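Local coordinates for glutathione S-transferase-like protein (PDB 4GLT) that binds glutathione and, judging by its family, is probably a transferase of the glutathione S-transferase type, at residues Leu185-Leu188 / Glu189-Tyr192; Leu149-Val152 / Glu153-Leu156; Gln104-Thr107 / Ala108-Ala111. One frame throughout, in Å; residues are numbered along the deposited sequence.

Contact 1. Residues Leu185-Leu188 / Glu189-Tyr192; sequences LGYL and ELRY. With GSH (glutathione), chain E.
Y187 sends its ring out with CG opposite the backbone N (chi1 -169°), while R191, one turn later, sets CG opposite its own carbonyl carbon (chi1 -66°) and bends again at chi2, so that both polar ends arrive at the carboxylate of glutathione. CG of R191 lies over one face of the Y187 ring, 3.7 Å from the ring centroid and displaced toward the phenol end, a CH-pi contact. Beyond it the guanidinium turns almost perpendicular to the ring, the planes 79° apart, and NE of R191 donates a long hydrogen bond of 3.3 Å to OH of Y187. OH of Y187 in turn donates a hydrogen bond to O31 of glutathione, 2.9 Å away. NH2 of R191 reaches the same O31 at 3.1 Å in a fairly straight bond, and one carboxylate oxygen is thus gripped by two side chains that are also bonded to each other. CD2 of L190 touches the ring obliquely, 4.2 Å from CD1 of Y187, and R191 also packs on T30. The carboxylate of E189 turns away to a salt bridge with K198. In the last turn of helix 176-191, N of Y192 closes on O of L188 at 2.7 Å. Here the C-terminal helical domain completes the glutathione site, where S31, I71 and S85 also hydrogen-bond to the ligand.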
loop_
_atom_site.group_PDB
_atom_site.type_symbol
_atom_site.label_atom_id
_atom_site.label_comp_id
_atom_site.label_asym_id
_atom_site.label_seq_id
_atom_site.Cartn_x
_atom_site.Cartn_y
_atom_site.Cartn_z
ATOM N N LEU A 185 -1.030 6.709 15.084
ATOM C CA LEU A 185 -0.643 7.276 16.376
ATOM C C LEU A 185 -0.427 6.202 17.445
ATOM O O LEU A 185 0.567 6.222 18.185
ATOM C CB LEU A 185 -1.715 8.247 16.846
ATOM C CG LEU A 185 -1.985 9.410 15.882
ATOM C CD1 LEU A 185 -3.331 10.063 16.146
ATOM C CD2 LEU A 185 -0.863 10.436 15.952
ATOM N N GLY A 186 -1.368 5.270 17.532
ATOM C CA GLY A 186 -1.267 4.188 18.496
ATOM C C GLY A 186 -0.003 3.401 18.239
ATOM O O GLY A 186 0.645 2.924 19.167
ATOM N N TYR A 187 0.366 3.272 16.970
ATOM C CA TYR A 187 1.597 2.578 16.653
ATOM C C TYR A 187 2.788 3.348 17.209
ATOM O O TYR A 187 3.705 2.765 17.806
ATOM C CB TYR A 187 1.764 2.350 15.154
ATOM C CG TYR A 187 2.907 1.408 14.878
ATOM C CD1 TYR A 187 2.864 0.097 15.340
ATOM C CD2 TYR A 187 4.044 1.826 14.202
ATOM C CE1 TYR A 187 3.906 -0.775 15.117
ATOM C CE2 TYR A 187 5.100 0.950 13.973
ATOM C CZ TYR A 187 5.017 -0.350 14.436
ATOM O OH TYR A 187 6.044 -1.247 14.237
ATOM N N LEU A 188 2.778 4.661 17.020
ATOM C CA LEU A 188 3.846 5.472 17.590
ATOM C C LEU A 188 3.960 5.209 19.085
ATOM O O LEU A 188 5.045 4.941 19.593
ATOM C CB LEU A 188 3.632 6.959 17.304
ATOM C CG LEU A 188 3.608 7.264 15.801
ATOM C CD1 LEU A 188 3.680 8.759 15.559
ATOM C CD2 LEU A 188 4.757 6.557 15.096
ATOM N N GLU A 189 2.838 5.271 19.790
ATOM C CA GLU A 189 2.871 5.060 21.226
ATOM C C GLU A 189 3.446 3.693 21.577
ATOM O O GLU A 189 4.215 3.549 22.524
ATOM C CB GLU A 189 1.478 5.218 21.818
ATOM C CG GLU A 189 0.953 6.643 21.757
ATOM C CD GLU A 189 -0.023 6.937 22.878
ATOM O OE1 GLU A 189 -0.426 5.983 23.578
ATOM O OE2 GLU A 189 -0.381 8.119 23.066
ATOM N N LEU A 190 3.068 2.681 20.814
ATOM C CA LEU A 190 3.552 1.340 21.081
ATOM C C LEU A 190 5.066 1.279 20.923
ATOM O O LEU A 190 5.757 0.674 21.738
ATOM C CB LEU A 190 2.886 0.327 20.139
ATOM C CG LEU A 190 3.535 -1.061 20.047
ATOM C CD1 LEU A 190 3.501 -1.760 21.398
ATOM C CD2 LEU A 190 2.859 -1.910 18.983
ATOM N N ARG A 191 5.586 1.906 19.878
ATOM C CA ARG A 191 6.984 1.689 19.523
ATOM C C ARG A 191 7.917 2.765 20.054
ATOM O O ARG A 191 9.124 2.551 20.152
ATOM C CB ARG A 191 7.135 1.541 18.004
ATOM C CG ARG A 191 6.474 0.288 17.432
ATOM C CD ARG A 191 7.103 -0.986 17.981
ATOM N NE ARG A 191 6.553 -2.186 17.356
ATOM C CZ ARG A 191 6.768 -3.431 17.782
ATOM N NH1 ARG A 191 7.522 -3.655 18.850
ATOM N NH2 ARG A 191 6.223 -4.456 17.141
ATOM N N TYR A 192 7.360 3.916 20.408
ATOM C CA TYR A 192 8.177 5.033 20.866
ATOM C C TYR A 192 7.603 5.670 22.121
ATOM O O TYR A 192 6.931 6.696 22.046
ATOM C CB TYR A 192 8.337 6.075 19.754
ATOM C CG TYR A 192 9.104 5.535 18.566
ATOM C CD1 TYR A 192 8.452 5.201 17.379
ATOM C CD2 TYR A 192 10.478 5.340 18.636
ATOM C CE1 TYR A 192 9.151 4.693 16.297
ATOM C CE2 TYR A 192 11.186 4.833 17.561
ATOM C CZ TYR A 192 10.519 4.513 16.394
ATOM O OH TYR A 192 11.227 4.006 15.326
HETATM N N1 GSH E . 0.775 -3.157 3.275
HETATM C CA1 GSH E . 0.334 -4.172 4.258
HETATM C C1 GSH E . -0.990 -3.669 4.748
HETATM O O11 GSH E . -1.825 -4.460 5.219
HETATM O O12 GSH E . -1.217 -2.445 4.637
HETATM C CB1 GSH E . 1.393 -4.319 5.366
HETATM C CG1 GSH E . 1.046 -5.408 6.391
HETATM C CD1 GSH E . 2.114 -5.497 7.479
HETATM O OE1 GSH E . 3.152 -4.858 7.383
HETATM N N2 GSH E . 1.847 -6.302 8.516
HETATM C CA2 GSH E . 2.760 -6.652 9.610
HETATM C C2 GSH E . 3.037 -5.520 10.569
HETATM O O2 GSH E . 2.163 -4.716 10.859
HETATM C CB2 GSH E . 4.052 -7.243 9.060
HETATM S SG2 GSH E . 3.765 -8.855 8.296
HETATM N N3 GSH E . 4.259 -5.457 11.090
HETATM C CA3 GSH E . 4.683 -4.370 11.958
HETATM C C3 GSH E . 4.450 -4.652 13.429
HETATM O O31 GSH E . 5.139 -4.032 14.270
HETATM O O32 GSH E . 3.571 -5.483 13.756
#

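Contact 2. Residues Leu149-Val152 / Glu153-Leu156; sequences LNKV and ERGL. With GSH (glutathione), chain F.
The ammonium NZ of K151 has two hydrogen-bond acceptors, O32 of glutathione at 2.8 Å and the backbone oxygen of L68 of the second subunit. K151 reaches them with a nearly extended chain that bends only at its last torsion (chi4 -62°). R154, one turn on, crosses K151 obliquely, NH2 of R154 lying 4.2 Å from CG of K151. One face of its guanidinium rests over the helix backbone, above O of N150 and CA of K151, while NE donates to O of P67 of the second subunit and NH2 makes a weak, long ion pair with E59 of that subunit. A leucine at R154 would probably leave the P67 oxygen without its donor and weaken the grip on the neighbouring subunit. On another side of helix 142-162, V152 and L156 lie side by side pointing the same way, CG1 of V152 3.7 Å from CD1 of L156, with V152 packed on A125 and L156 on M184. NZ of K151 and NH2 of R154 stay 5.0 Å apart, and their like charges are probably offset by the glutathione carboxylate and E59. The chemistry is consistent with a locally basic patch that meets a ligand carboxylate and carbonyl oxygens at the subunit boundary.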
loop_
_atom_site.group_PDB
_atom_site.type_symbol
_atom_site.label_atom_id
_atom_site.label_comp_id
_atom_site.label_asym_id
_atom_site.label_seq_id
_atom_site.Cartn_x
_atom_site.Cartn_y
_atom_site.Cartn_z
ATOM N N LEU A 149 12.420 8.498 10.377
ATOM C CA LEU A 149 11.796 9.277 11.438
ATOM C C LEU A 149 11.597 10.698 10.927
ATOM O O LEU A 149 10.789 11.468 11.459
ATOM C CB LEU A 149 12.629 9.231 12.724
ATOM C CG LEU A 149 12.731 7.826 13.338
ATOM C CD1 LEU A 149 13.498 7.804 14.654
ATOM C CD2 LEU A 149 11.349 7.223 13.522
ATOM N N ASN A 150 12.319 11.032 9.865
ATOM C CA ASN A 150 12.056 12.271 9.151
ATOM C C ASN A 150 10.697 12.266 8.462
ATOM O O ASN A 150 9.959 13.241 8.549
ATOM C CB ASN A 150 13.165 12.571 8.143
ATOM C CG ASN A 150 14.207 13.502 8.704
ATOM O OD1 ASN A 150 13.949 14.221 9.668
ATOM N ND2 ASN A 150 15.395 13.498 8.109
ATOM N N LYS A 151 10.367 11.171 7.778
ATOM C CA LYS A 151 9.069 11.075 7.106
ATOM C C LYS A 151 7.934 11.199 8.121
ATOM O O LYS A 151 6.905 11.833 7.853
ATOM C CB LYS A 151 8.947 9.751 6.338
ATOM C CG LYS A 151 9.983 9.556 5.242
ATOM C CD LYS A 151 9.994 8.136 4.708
ATOM C CE LYS A 151 11.216 7.888 3.826
ATOM N NZ LYS A 151 11.237 8.773 2.623
ATOM N N VAL A 152 8.133 10.575 9.280
ATOM C CA VAL A 152 7.174 10.594 10.382
ATOM C C VAL A 152 6.854 12.014 10.834
ATOM O O VAL A 152 5.692 12.433 10.836
ATOM C CB VAL A 152 7.730 9.787 11.573
ATOM C CG1 VAL A 152 6.841 9.903 12.800
ATOM C CG2 VAL A 152 7.906 8.343 11.166
ATOM N N GLU A 153 7.898 12.750 11.197
ATOM C CA GLU A 153 7.756 14.107 11.699
ATOM C C GLU A 153 7.025 14.986 10.687
ATOM O O GLU A 153 6.100 15.719 11.038
ATOM C CB GLU A 153 9.135 14.700 11.999
ATOM C CG GLU A 153 9.203 15.559 13.255
ATOM C CD GLU A 153 9.389 14.733 14.518
ATOM O OE1 GLU A 153 8.811 13.624 14.604
ATOM O OE2 GLU A 153 10.117 15.191 15.431
ATOM N N ARG A 154 7.448 14.907 9.430
ATOM C CA ARG A 154 6.832 15.701 8.372
ATOM C C ARG A 154 5.365 15.331 8.190
ATOM O O ARG A 154 4.494 16.208 8.106
ATOM C CB ARG A 154 7.604 15.543 7.059
ATOM C CG ARG A 154 8.886 16.355 7.008
ATOM C CD ARG A 154 9.304 16.653 5.575
ATOM N NE ARG A 154 9.236 15.447 4.761
ATOM C CZ ARG A 154 10.240 14.593 4.614
ATOM N NH1 ARG A 154 11.395 14.826 5.218
ATOM N NH2 ARG A 154 10.091 13.517 3.856
ATOM N N GLY A 155 5.089 14.029 8.146
ATOM C CA GLY A 155 3.711 13.552 8.030
ATOM C C GLY A 155 2.832 14.033 9.173
ATOM O O GLY A 155 1.727 14.536 8.954
ATOM N N LEU A 156 3.334 13.885 10.398
ATOM C CA LEU A 156 2.621 14.352 11.590
ATOM C C LEU A 156 2.343 15.842 11.560
ATOM O O LEU A 156 1.259 16.279 11.948
ATOM C CB LEU A 156 3.403 14.007 12.855
ATOM C CG LEU A 156 3.493 12.515 13.171
ATOM C CD1 LEU A 156 4.467 12.278 14.317
ATOM C CD2 LEU A 156 2.115 11.951 13.490
HETATM N N1 GSH F . 4.274 2.981 -2.115
HETATM C CA1 GSH F . 4.321 4.265 -2.853
HETATM C C1 GSH F . 3.599 4.154 -4.172
HETATM O O11 GSH F . 3.500 5.203 -4.835
HETATM O O12 GSH F . 3.116 3.054 -4.549
HETATM C CB1 GSH F . 5.741 4.834 -3.008
HETATM C CG1 GSH F . 6.760 3.918 -3.686
HETATM C CD1 GSH F . 8.186 4.367 -3.409
HETATM O OE1 GSH F . 8.680 4.197 -2.305
HETATM N N2 GSH F . 8.881 4.935 -4.402
HETATM C CA2 GSH F . 10.311 5.197 -4.277
HETATM C C2 GSH F . 10.624 6.461 -3.520
HETATM O O2 GSH F . 10.171 7.536 -3.887
HETATM C CB2 GSH F . 10.963 5.232 -5.658
HETATM S SG2 GSH F . 10.913 3.597 -6.454
HETATM N N3 GSH F . 11.408 6.338 -2.438
HETATM C CA3 GSH F . 11.962 7.507 -1.771
HETATM C C3 GSH F . 12.130 7.373 -0.266
HETATM O O31 GSH F . 11.585 6.420 0.341
HETATM O O32 GSH F . 12.821 8.233 0.331
#

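Contact 3. Residues Gln104-Thr107 / Ala108-Ala111; sequences QDHT and AKIA
The backbone enters helix 106-133 through D105, whose extended psi of 131° gives way to helical angles at H106, and the first turns close with N of K109 on O of D105 at 2.8 Å and N of I110 on O of H106 in a nearly straight bond (171°). D105 takes the N-cap position. Its CG lies opposite the backbone N (chi1 164°), which swings the carboxylate back toward the start of the helix, where OD1 of D105 accepts a weak capping bond of 3.3 Å from N of T107. The other oxygen leans toward A108, OD2 of D105 coming 3.9 Å from CB of A108, whose methyl is further packed against P103 and N171. A negative carboxylate at this end is likely to interact favourably with the helix dipole. H106 and I110, a turn apart, meet obliquely: CG1 of I110 is 3.7 Å from ND1 of H106, and CD1 of I110 lies 3.8 Å from CE1 of H106. Both side chains also pack on Y91 of the second subunit, and the H106 ring meets that of H94 of the same subunit. The K109 chain, bent at chi2 and chi3, carries CE past the carbonyl of Q104; NZ makes a weak, long ion pair with E90 of the second subunit and also lies close to the like-charged NZ of K109 of that subunit. Farther along, CB of A111 sits 3.4 Å from O of T107. This is an N-capped helix start at the head of the long first helix of the C-terminal GST domain, placed against the other subunit of the dimer.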
loop_
_atom_site.group_PDB
_atom_site.type_symbol
_atom_site.label_atom_id
_atom_site.label_comp_id
_atom_site.label_asym_id
_atom_site.label_seq_id
_atom_site.Cartn_x
_atom_site.Cartn_y
_atom_site.Cartn_z
ATOM N N GLN A 104 -18.979 7.717 -0.939
ATOM C CA GLN A 104 -19.408 7.447 -2.308
ATOM C C GLN A 104 -18.961 8.552 -3.272
ATOM O O GLN A 104 -18.574 8.273 -4.406
ATOM C CB GLN A 104 -20.933 7.289 -2.345
ATOM C CG GLN A 104 -21.520 6.929 -3.700
ATOM C CD GLN A 104 -22.872 6.245 -3.576
ATOM O OE1 GLN A 104 -23.230 5.745 -2.506
ATOM N NE2 GLN A 104 -23.631 6.216 -4.670
ATOM N N ASP A 105 -19.016 9.804 -2.821
ATOM C CA ASP A 105 -18.615 10.937 -3.662
ATOM C C ASP A 105 -17.115 10.918 -3.962
ATOM O O ASP A 105 -16.286 10.780 -3.059
ATOM C CB ASP A 105 -19.007 12.267 -3.015
ATOM C CG ASP A 105 -18.290 13.448 -3.644
ATOM O OD1 ASP A 105 -18.045 13.406 -4.866
ATOM O OD2 ASP A 105 -17.961 14.411 -2.919
ATOM N N HIS A 106 -16.765 11.063 -5.234
ATOM C CA HIS A 106 -15.383 10.855 -5.654
ATOM C C HIS A 106 -14.398 11.824 -4.995
ATOM O O HIS A 106 -13.333 11.413 -4.534
ATOM C CB HIS A 106 -15.255 10.899 -7.180
ATOM C CG HIS A 106 -14.205 9.974 -7.717
ATOM N ND1 HIS A 106 -12.951 10.406 -8.094
ATOM C CD2 HIS A 106 -14.219 8.635 -7.928
ATOM C CE1 HIS A 106 -12.241 9.376 -8.521
ATOM N NE2 HIS A 106 -12.987 8.289 -8.431
ATOM N N THR A 107 -14.750 13.105 -4.951
ATOM C CA THR A 107 -13.899 14.088 -4.289
ATOM C C THR A 107 -13.573 13.587 -2.883
ATOM O O THR A 107 -12.411 13.301 -2.554
ATOM C CB THR A 107 -14.586 15.469 -4.210
ATOM O OG1 THR A 107 -15.207 15.765 -5.465
ATOM C CG2 THR A 107 -13.575 16.567 -3.899
ATOM N N ALA A 108 -14.614 13.457 -2.066
ATOM C CA ALA A 108 -14.469 12.971 -0.694
ATOM C C ALA A 108 -13.708 11.648 -0.594
ATOM O O ALA A 108 -12.921 11.451 0.325
ATOM C CB ALA A 108 -15.827 12.845 -0.022
ATOM N N LYS A 109 -13.940 10.741 -1.534
ATOM C CA LYS A 109 -13.320 9.417 -1.461
ATOM C C LYS A 109 -11.818 9.422 -1.775
ATOM O O LYS A 109 -11.023 8.712 -1.150
ATOM C CB LYS A 109 -14.066 8.439 -2.367
ATOM C CG LYS A 109 -13.165 7.644 -3.277
ATOM C CD LYS A 109 -13.722 6.264 -3.558
ATOM C CE LYS A 109 -14.940 6.317 -4.451
ATOM N NZ LYS A 109 -15.401 4.930 -4.740
ATOM N N ILE A 110 -11.420 10.229 -2.744
ATOM C CA ILE A 110 -10.002 10.403 -3.001
ATOM C C ILE A 110 -9.373 11.122 -1.803
ATOM O O ILE A 110 -8.268 10.793 -1.369
ATOM C CB ILE A 110 -9.763 11.199 -4.295
ATOM C CG1 ILE A 110 -10.298 10.418 -5.497
ATOM C CG2 ILE A 110 -8.282 11.497 -4.463
ATOM C CD1 ILE A 110 -9.522 9.156 -5.813
ATOM N N ALA A 111 -10.092 12.107 -1.274
ATOM C CA ALA A 111 -9.659 12.774 -0.062
ATOM C C ALA A 111 -9.433 11.755 1.053
ATOM O O ALA A 111 -8.445 11.842 1.784
ATOM C CB ALA A 111 -10.668 13.830 0.358
#

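All three contacts are helical turns of the C-terminal GST domain, but they differ in depth and in partners. The centre of contact 1 lies about 12 Å, and that of contact 3 about 20 Å, from the centre of the chain. Contacts 1 and 2 lie on successive helices that pack together: CD1 of L188 is 3.8 Å from CD1 of L156, and the Y192 side chain rests on L149. Each reaches a different glutathione molecule, contact 1 with an arginine and a tyrosine, contact 2 with a lysine. Contact 3 begins helix 106-133, is more exposed, and has no ligand bond. Contacts 2 and 3 both meet the second subunit, the former through polar bonds, the latter mainly through rings and an isoleucine.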